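Local coordinates for ubiquitin-conjugating enzyme E2-21 kDa (PDB 5NL8), which accepts activated ubiquitin as a thioester and transfers it to other proteins, probably including a peroxisomal import receptor, in peroxisome biogenesis, at residues Glu7-Lys12 / Asn72-Pro77; Lys19-Thr22 / Ile28-Thr31; Val113-Gly118 / His176-Lys181. All coordinates share one frame; numbering follows the deposited sequence.

Contact 1 of 3, residues Glu7-Lys12 / Asn72-Pro77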
loop_
_atom_site.group_PDB
_atom_site.type_symbol
_atom_site.label_atom_id
_atom_site.label_comp_id
_atom_site.label_asym_id
_atom_site.label_seq_id
_atom_site.Cartn_x
_atom_site.Cartn_y
_atom_site.Cartn_z
ATOM N N GLU A 7 -11.574 -6.612 -18.910
ATOM C CA GLU A 7 -12.008 -5.269 -18.554
ATOM C C GLU A 7 -13.328 -5.316 -17.797
ATOM O O GLU A 7 -13.558 -4.533 -16.872
ATOM C CB GLU A 7 -12.150 -4.397 -19.803
ATOM C CG GLU A 7 -10.826 -3.918 -20.382
ATOM C CD GLU A 7 -11.003 -3.137 -21.668
ATOM O OE1 GLU A 7 -11.302 -3.761 -22.707
ATOM O OE2 GLU A 7 -10.844 -1.898 -21.640
ATOM N N LYS A 8 -14.195 -6.243 -18.192
ATOM C CA LYS A 8 -15.483 -6.415 -17.536
ATOM C C LYS A 8 -15.286 -6.866 -16.095
ATOM O O LYS A 8 -15.931 -6.358 -15.175
ATOM C CB LYS A 8 -16.342 -7.420 -18.304
ATOM C CG LYS A 8 -17.832 -7.161 -18.212
ATOM C CD LYS A 8 -18.617 -8.214 -18.972
ATOM C CE LYS A 8 -19.706 -8.831 -18.108
ATOM N NZ LYS A 8 -19.161 -9.445 -16.865
ATOM N N ARG A 9 -14.379 -7.818 -15.909
ATOM C CA ARG A 9 -14.033 -8.318 -14.581
ATOM C C ARG A 9 -13.459 -7.210 -13.702
ATOM O O ARG A 9 -13.898 -7.010 -12.567
ATOM C CB ARG A 9 -13.030 -9.468 -14.687
ATOM C CG ARG A 9 -12.816 -10.223 -13.389
ATOM C CD ARG A 9 -11.850 -11.381 -13.579
ATOM N NE ARG A 9 -11.902 -12.326 -12.466
ATOM C CZ ARG A 9 -11.126 -12.258 -11.389
ATOM N NH1 ARG A 9 -10.234 -11.285 -11.272
ATOM N NH2 ARG A 9 -11.244 -13.162 -10.425
ATOM N N LEU A 10 -12.478 -6.490 -14.245
ATOM C CA LEU A 10 -11.836 -5.392 -13.529
ATOM C C LEU A 10 -12.847 -4.331 -13.114
ATOM O O LEU A 10 -12.818 -3.831 -11.981
ATOM C CB LEU A 10 -10.737 -4.765 -14.390
ATOM C CG LEU A 10 -9.439 -5.566 -14.484
ATOM C CD1 LEU A 10 -8.644 -5.165 -15.715
ATOM C CD2 LEU A 10 -8.607 -5.381 -13.223
ATOM N N LEU A 11 -13.749 -3.998 -14.033
ATOM C CA LEU A 11 -14.794 -3.029 -13.742
ATOM C C LEU A 11 -15.693 -3.532 -12.619
ATOM O O LEU A 11 -15.989 -2.793 -11.680
ATOM C CB LEU A 11 -15.622 -2.731 -14.992
ATOM C CG LEU A 11 -16.821 -1.805 -14.766
ATOM C CD1 LEU A 11 -16.368 -0.428 -14.309
ATOM C CD2 LEU A 11 -17.669 -1.702 -16.025
ATOM N N LYS A 12 -16.109 -4.791 -12.709
ATOM C CA LYS A 12 -16.990 -5.367 -11.697
ATOM C C LYS A 12 -16.344 -5.309 -10.315
ATOM O O LYS A 12 -16.985 -4.924 -9.337
ATOM C CB LYS A 12 -17.350 -6.810 -12.048
ATOM C CG LYS A 12 -18.501 -7.372 -11.230
ATOM C CD LYS A 12 -19.051 -8.647 -11.845
ATOM C CE LYS A 12 -19.441 -8.432 -13.297
ATOM N NZ LYS A 12 -20.838 -7.939 -13.422
ATOM N N ASN A 72 -2.899 -10.977 -18.924
ATOM C CA ASN A 72 -3.511 -12.284 -18.723
ATOM C C ASN A 72 -4.265 -12.383 -17.399
ATOM O O ASN A 72 -4.615 -13.477 -16.959
ATOM C CB ASN A 72 -2.446 -13.382 -18.802
ATOM C CG ASN A 72 -1.401 -13.262 -17.709
ATOM O OD1 ASN A 72 -1.061 -12.160 -17.277
ATOM N ND2 ASN A 72 -0.890 -14.399 -17.252
ATOM N N TYR A 73 -4.504 -11.236 -16.769
ATOM C CA TYR A 73 -5.252 -11.171 -15.516
ATOM C C TYR A 73 -6.593 -11.891 -15.653
ATOM O O TYR A 73 -7.272 -11.735 -16.665
ATOM C CB TYR A 73 -5.460 -9.709 -15.111
ATOM C CG TYR A 73 -6.131 -9.512 -13.773
ATOM C CD1 TYR A 73 -5.393 -9.534 -12.598
ATOM C CD2 TYR A 73 -7.499 -9.291 -13.687
ATOM C CE1 TYR A 73 -6.000 -9.352 -11.371
ATOM C CE2 TYR A 73 -8.117 -9.107 -12.462
ATOM C CZ TYR A 73 -7.361 -9.139 -11.308
ATOM O OH TYR A 73 -7.968 -8.956 -10.087
ATOM N N PRO A 74 -6.983 -12.682 -14.638
ATOM C CA PRO A 74 -6.307 -12.911 -13.357
ATOM C C PRO A 74 -5.444 -14.172 -13.299
ATOM O O PRO A 74 -5.350 -14.777 -12.230
ATOM C CB PRO A 74 -7.479 -13.047 -12.392
ATOM C CG PRO A 74 -8.496 -13.778 -13.211
ATOM C CD PRO A 74 -8.314 -13.312 -14.649
ATOM N N LEU A 75 -4.835 -14.569 -14.411
ATOM C CA LEU A 75 -3.955 -15.734 -14.403
ATOM C C LEU A 75 -2.662 -15.408 -13.670
ATOM O O LEU A 75 -2.008 -16.289 -13.114
ATOM C CB LEU A 75 -3.653 -16.210 -15.825
ATOM C CG LEU A 75 -4.561 -17.302 -16.399
ATOM C CD1 LEU A 75 -6.034 -16.920 -16.297
ATOM C CD2 LEU A 75 -4.182 -17.610 -17.839
ATOM N N ASP A 76 -2.300 -14.130 -13.680
ATOM C CA ASP A 76 -1.139 -13.650 -12.945
ATOM C C ASP A 76 -1.537 -12.475 -12.058
ATOM O O ASP A 76 -2.458 -11.731 -12.388
ATOM C CB ASP A 76 -0.018 -13.254 -13.909
ATOM C CG ASP A 76 0.884 -14.420 -14.256
ATOM O OD1 ASP A 76 1.098 -15.286 -13.381
ATOM O OD2 ASP A 76 1.377 -14.475 -15.402
ATOM N N PRO A 77 -0.851 -12.317 -10.917
ATOM C CA PRO A 77 -1.185 -11.267 -9.948
ATOM C C PRO A 77 -0.779 -9.871 -10.414
ATOM O O PRO A 77 0.090 -9.742 -11.274
ATOM C CB PRO A 77 -0.384 -11.676 -8.708
ATOM C CG PRO A 77 0.782 -12.419 -9.255
ATOM C CD PRO A 77 0.255 -13.169 -10.444
#
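Arg9, on the N-terminal helix, lays its guanidinium against the Tyr73-Pro74 corner of the loop between strands 62-68 and 79-82. The chain leaves CB with CG anti to the backbone N (chi1 -169°) and runs extended to NE, which carries the charge outward from the helix. The first touch comes at CD, 4.1 Å from Pro74 CG. That same proline carbon is 3.8 Å from Arg9 NE, and it stands over the centre of the guanidinium face, 3.5 Å from Arg9 CZ. At the tip, Arg9 NH1 is 3.5 Å from Pro74 CB, while Tyr73 CE2 sits at the edge of the group, 3.3 Å from Arg9 NH1; the guanidinium and phenol planes are 65° apart. Glu13, one turn further along the helix, pairs with Arg9 through a salt bridge and accepts a hydrogen bond from the Tyr73 hydroxyl, tying both side chains to one carboxylate. Shortened to an alanine, this arginine would probably leave Glu13 without its positive partner and the Pro74 ring without the flat group across it. One residue along the helix, Leu10 CD2 meets the phenol obliquely, 3.8 Å from Tyr73 CE2. The peptide bond before Pro74 is cis, and Pro74 CB lies over the centre of the tyrosine ring. This Tyr-cis-Pro step, opening a YPxxPP sequence, is characteristic of the ubiquitin-conjugating (UBC) fold.

Contact 2 of 3, residues Lys19-Thr22 / Ile28-Thr31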
loop_
_atom_site.group_PDB
_atom_site.type_symbol
_atom_site.label_atom_id
_atom_site.label_comp_id
_atom_site.label_asym_id
_atom_site.label_seq_id
_atom_site.Cartn_x
_atom_site.Cartn_y
_atom_site.Cartn_z
ATOM N N LYS A 19 -18.805 0.317 -3.933
ATOM C CA LYS A 19 -20.055 0.130 -3.202
ATOM C C LYS A 19 -19.800 0.012 -1.704
ATOM O O LYS A 19 -20.466 0.660 -0.894
ATOM C CB LYS A 19 -20.792 -1.112 -3.717
ATOM C CG LYS A 19 -21.603 -1.864 -2.663
ATOM C CD LYS A 19 -22.884 -1.133 -2.280
ATOM C CE LYS A 19 -23.712 -1.957 -1.302
ATOM N NZ LYS A 19 -24.147 -1.161 -0.120
ATOM N N GLU A 20 -18.828 -0.818 -1.346
ATOM C CA GLU A 20 -18.489 -1.046 0.049
ATOM C C GLU A 20 -17.903 0.207 0.684
ATOM O O GLU A 20 -18.084 0.447 1.876
ATOM C CB GLU A 20 -17.504 -2.210 0.173
ATOM C CG GLU A 20 -18.000 -3.507 -0.451
ATOM C CD GLU A 20 -19.076 -4.184 0.378
ATOM O OE1 GLU A 20 -18.903 -4.288 1.612
ATOM O OE2 GLU A 20 -20.098 -4.611 -0.203
ATOM N N LEU A 21 -17.211 1.011 -0.116
ATOM C CA LEU A 21 -16.548 2.203 0.409
ATOM C C LEU A 21 -17.501 3.345 0.789
ATOM O O LEU A 21 -17.345 3.953 1.842
ATOM C CB LEU A 21 -15.518 2.716 -0.599
ATOM C CG LEU A 21 -14.150 2.031 -0.567
ATOM C CD1 LEU A 21 -13.253 2.589 -1.660
ATOM C CD2 LEU A 21 -13.496 2.182 0.802
ATOM N N THR A 22 -18.472 3.643 -0.065
ATOM C CA THR A 22 -19.371 4.772 0.168
ATOM C C THR A 22 -20.485 4.412 1.127
ATOM O O THR A 22 -21.659 4.398 0.735
ATOM C CB THR A 22 -20.007 5.264 -1.139
ATOM O OG1 THR A 22 -20.468 4.133 -1.888
ATOM C CG2 THR A 22 -18.998 6.033 -1.984
ATOM N N ILE A 28 -15.394 -3.670 5.036
ATOM C CA ILE A 28 -14.193 -3.216 4.333
ATOM C C ILE A 28 -13.446 -2.076 5.044
ATOM O O ILE A 28 -12.238 -1.917 4.865
ATOM C CB ILE A 28 -14.527 -2.760 2.886
ATOM C CG1 ILE A 28 -13.265 -2.780 2.017
ATOM C CG2 ILE A 28 -15.172 -1.373 2.876
ATOM C CD1 ILE A 28 -13.503 -2.428 0.568
ATOM N N HIS A 29 -14.151 -1.304 5.866
ATOM C CA HIS A 29 -13.536 -0.163 6.543
ATOM C C HIS A 29 -12.510 -0.580 7.595
ATOM O O HIS A 29 -11.627 0.206 7.956
ATOM C CB HIS A 29 -14.605 0.719 7.187
ATOM C CG HIS A 29 -15.387 1.526 6.204
ATOM N ND1 HIS A 29 -15.003 1.670 4.886
ATOM C CD2 HIS A 29 -16.525 2.241 6.343
ATOM C CE1 HIS A 29 -15.874 2.433 4.259
ATOM N NE2 HIS A 29 -16.811 2.796 5.120
ATOM N N ASP A 30 -12.621 -1.812 8.082
ATOM C CA ASP A 30 -11.677 -2.285 9.083
ATOM C C ASP A 30 -10.581 -3.144 8.451
ATOM O O ASP A 30 -9.695 -3.645 9.151
ATOM C CB ASP A 30 -12.398 -3.061 10.182
ATOM C CG ASP A 30 -13.532 -2.269 10.814
ATOM O OD1 ASP A 30 -13.288 -1.116 11.217
ATOM O OD2 ASP A 30 -14.658 -2.804 10.935
ATOM N N THR A 31 -10.627 -3.279 7.127
ATOM C CA THR A 31 -9.582 -3.981 6.394
ATOM C C THR A 31 -8.416 -3.046 6.086
ATOM O O THR A 31 -7.289 -3.496 5.897
ATOM C CB THR A 31 -10.105 -4.568 5.076
ATOM O OG1 THR A 31 -10.388 -3.510 4.151
ATOM C CG2 THR A 31 -11.363 -5.396 5.309
#
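The C-terminal end of the first UBC helix is closed off by the chain doubling back on it, so that Ile28 and His29 pack on Glu20 and Leu21. Ile28 supplies most of the apolar contact. Its CG1 is anti to the backbone N (chi1 -159°), which turns the CG2 methyl to the helix: CG2 lies 3.7 Å from Glu20 CB and 3.6 Å from Glu20 O. Ile28 CD1 adds a second touch on Glu20 CB at 4.0 Å, and the CD2 methyl of Leu21 approaches Ile28 CG2 more loosely, at 4.4 Å.

His29 meets the last helical turn edge-on. Leu21 O lies in the imidazole plane, 3.2 Å from His29 CE1, a C-H to carbonyl approach that places the ring edge against the last helical residue. The ring's orientation is fixed by a hydrogen bond from NE2 to the carbonyl of Glu23, and Glu20 O takes one from the Ser26 hydroxyl, so the intervening loop also binds this helix end. Residues 28-31 themselves form a type I turn, closed by Thr31 N to Ile28 O at 3.1 Å. The turn leads from helix 6-21 into edge strand 33-38, while Ile28 and Thr31 also touch Gln136 and Val140 of helix 135-147.

Contact 3 of 3, residues Val113-Gly118 / His176-Lys181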
loop_
_atom_site.group_PDB
_atom_site.type_symbol
_atom_site.label_atom_id
_atom_site.label_comp_id
_atom_site.label_asym_id
_atom_site.label_seq_id
_atom_site.Cartn_x
_atom_site.Cartn_y
_atom_site.Cartn_z
ATOM N N VAL A 113 9.990 -3.946 1.198
ATOM C CA VAL A 113 9.791 -2.832 0.273
ATOM C C VAL A 113 11.103 -2.127 -0.080
ATOM O O VAL A 113 11.896 -1.798 0.803
ATOM C CB VAL A 113 8.805 -1.785 0.860
ATOM C CG1 VAL A 113 8.702 -0.563 -0.045
ATOM C CG2 VAL A 113 7.431 -2.402 1.080
ATOM N N ASN A 114 11.324 -1.907 -1.373
ATOM C CA ASN A 114 12.447 -1.103 -1.851
ATOM C C ASN A 114 12.271 0.354 -1.431
ATOM O O ASN A 114 11.350 1.029 -1.889
ATOM C CB ASN A 114 12.570 -1.216 -3.376
ATOM C CG ASN A 114 13.840 -0.571 -3.925
ATOM O OD1 ASN A 114 14.163 0.573 -3.610
ATOM N ND2 ASN A 114 14.562 -1.312 -4.758
ATOM N N PHE A 115 13.157 0.835 -0.563
ATOM C CA PHE A 115 12.997 2.163 0.025
ATOM C C PHE A 115 13.057 3.287 -1.011
ATOM O O PHE A 115 12.464 4.348 -0.816
ATOM C CB PHE A 115 14.058 2.397 1.105
ATOM C CG PHE A 115 13.882 3.686 1.863
ATOM C CD1 PHE A 115 13.044 3.749 2.966
ATOM C CD2 PHE A 115 14.549 4.832 1.467
ATOM C CE1 PHE A 115 12.879 4.935 3.664
ATOM C CE2 PHE A 115 14.389 6.020 2.159
ATOM C CZ PHE A 115 13.555 6.071 3.260
ATOM N N LYS A 116 13.766 3.059 -2.112
ATOM C CA LYS A 116 13.922 4.105 -3.120
ATOM C C LYS A 116 12.767 4.124 -4.130
ATOM O O LYS A 116 12.220 5.191 -4.427
ATOM C CB LYS A 116 15.255 3.949 -3.854
ATOM C CG LYS A 116 15.336 4.743 -5.147
ATOM C CD LYS A 116 16.695 4.608 -5.820
ATOM C CE LYS A 116 16.573 3.969 -7.194
ATOM N NZ LYS A 116 17.272 4.759 -8.244
ATOM N N THR A 117 12.393 2.949 -4.639
ATOM C CA THR A 117 11.401 2.845 -5.712
ATOM C C THR A 117 9.996 2.552 -5.193
ATOM O O THR A 117 9.005 2.852 -5.862
ATOM C CB THR A 117 11.774 1.741 -6.717
ATOM O OG1 THR A 117 11.647 0.458 -6.088
ATOM C CG2 THR A 117 13.207 1.925 -7.221
ATOM N N GLY A 118 9.920 1.939 -4.017
ATOM C CA GLY A 118 8.645 1.607 -3.411
ATOM C C GLY A 118 8.147 0.223 -3.785
ATOM O O GLY A 118 7.083 -0.206 -3.336
ATOM N N HIS A 176 7.856 5.485 13.010
ATOM C CA HIS A 176 7.302 6.711 13.583
ATOM C C HIS A 176 8.027 7.953 13.062
ATOM O O HIS A 176 7.393 8.968 12.759
ATOM C CB HIS A 176 7.369 6.674 15.116
ATOM C CG HIS A 176 6.358 5.769 15.747
ATOM N ND1 HIS A 176 6.403 5.417 17.083
ATOM C CD2 HIS A 176 5.274 5.141 15.235
ATOM C CE1 HIS A 176 5.392 4.616 17.359
ATOM N NE2 HIS A 176 4.690 4.430 16.255
ATOM N N TYR A 177 9.351 7.870 12.957
ATOM C CA TYR A 177 10.145 8.983 12.439
ATOM C C TYR A 177 9.738 9.352 11.017
ATOM O O TYR A 177 9.486 10.527 10.714
ATOM C CB TYR A 177 11.636 8.650 12.475
ATOM C CG TYR A 177 12.515 9.688 11.802
ATOM C CD1 TYR A 177 12.770 10.913 12.410
ATOM C CD2 TYR A 177 13.093 9.440 10.562
ATOM C CE1 TYR A 177 13.576 11.863 11.800
ATOM C CE2 TYR A 177 13.901 10.385 9.944
ATOM C CZ TYR A 177 14.138 11.594 10.570
ATOM O OH TYR A 177 14.937 12.535 9.963
ATOM N N TYR A 178 9.671 8.358 10.138
ATOM C CA TYR A 178 9.322 8.672 8.755
ATOM C C TYR A 178 7.872 9.151 8.630
ATOM O O TYR A 178 7.585 10.042 7.832
ATOM C CB TYR A 178 9.596 7.472 7.845
ATOM C CG TYR A 178 11.069 7.342 7.526
ATOM C CD1 TYR A 178 11.641 8.067 6.486
ATOM C CD2 TYR A 178 11.896 6.524 8.289
ATOM C CE1 TYR A 178 12.994 7.969 6.206
ATOM C CE2 TYR A 178 13.248 6.419 8.015
ATOM C CZ TYR A 178 13.791 7.144 6.973
ATOM O OH TYR A 178 15.132 7.036 6.704
ATOM N N ILE A 179 6.971 8.596 9.437
ATOM C CA ILE A 179 5.585 9.068 9.455
ATOM C C ILE A 179 5.505 10.538 9.877
ATOM O O ILE A 179 4.782 11.335 9.283
ATOM C CB ILE A 179 4.706 8.225 10.407
ATOM C CG1 ILE A 179 4.491 6.823 9.840
ATOM C CG2 ILE A 179 3.355 8.894 10.635
ATOM C CD1 ILE A 179 3.626 5.949 10.710
ATOM N N ALA A 180 6.270 10.895 10.900
ATOM C CA ALA A 180 6.211 12.240 11.454
ATOM C C ALA A 180 6.896 13.279 10.567
ATOM O O ALA A 180 6.499 14.444 10.556
ATOM C CB ALA A 180 6.822 12.256 12.842
ATOM N N LYS A 181 7.919 12.869 9.823
ATOM C CA LYS A 181 8.714 13.851 9.087
ATOM C C LYS A 181 8.438 13.940 7.584
ATOM O O LYS A 181 8.708 14.973 6.967
ATOM C CB LYS A 181 10.202 13.577 9.306
ATOM C CG LYS A 181 10.753 14.230 10.559
ATOM C CD LYS A 181 10.380 15.706 10.597
ATOM C CE LYS A 181 11.148 16.454 11.669
ATOM N NZ LYS A 181 10.764 17.893 11.711
#
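In the catalytic loop of the UBC fold, between the His-Pro-Asn signature and the predicted thioester-forming Cys121, Phe115 reaches across to Tyr178 on helix 168-181. The two make an offset edge-to-face pair: the edge of the phenylalanine points at the face of the tyrosine, with centroids 5.4 Å apart and planes at 71°. Phe115 CZ makes the nearest approach, 3.5 Å from Tyr178 CE1, and CE1 of the same ring stands over the tyrosine face toward its rim, 4.0 Å from Tyr178 CE1. The first torsion of Phe115 (chi1 -174°) sets its ring opposite the backbone N and extends it toward the helix; the two rings span backbones whose nearest alpha carbons, Phe115 CA and Tyr178 CA, are 11.5 Å apart. Tyr177 CD2 lies against the opposite face of the Tyr178 ring, and Lys107 touches both partners.

The turn that carries Phe115 is bridged by Asn114, whose OD1 accepts from two backbone amides, Lys116 N at 2.9 Å in the carbonyl plane and Thr117 N at 3.1 Å from above it. Gly118 N returns to Asn114 O at 2.7 Å. The result is an Asx turn in the loop leading to the predicted active-site cysteine, touching helix 168-181 through an edge-to-face aromatic pair.

Contacts 1 and 2 share helix 6-21, the first helix of the UBC domain, and contact 2 is nested within the chain loop closed by contact 1. Their centres are about 21 Å apart: residues 7-12 meet the loop leading into strand 79-82, residues 19-22 the turn leading into strand 33-38, the two outermost strands of the four-stranded sheet. Contact 3 follows both in sequence and lies on the other side of the chain's centre, its centre about 30 Å from that of contact 1 and about 26 Å from that of contact 2. Contacts 1 and 2 thus fasten the first helix to two loops, and contact 3 sets the loop before the predicted active site against helix 168-181.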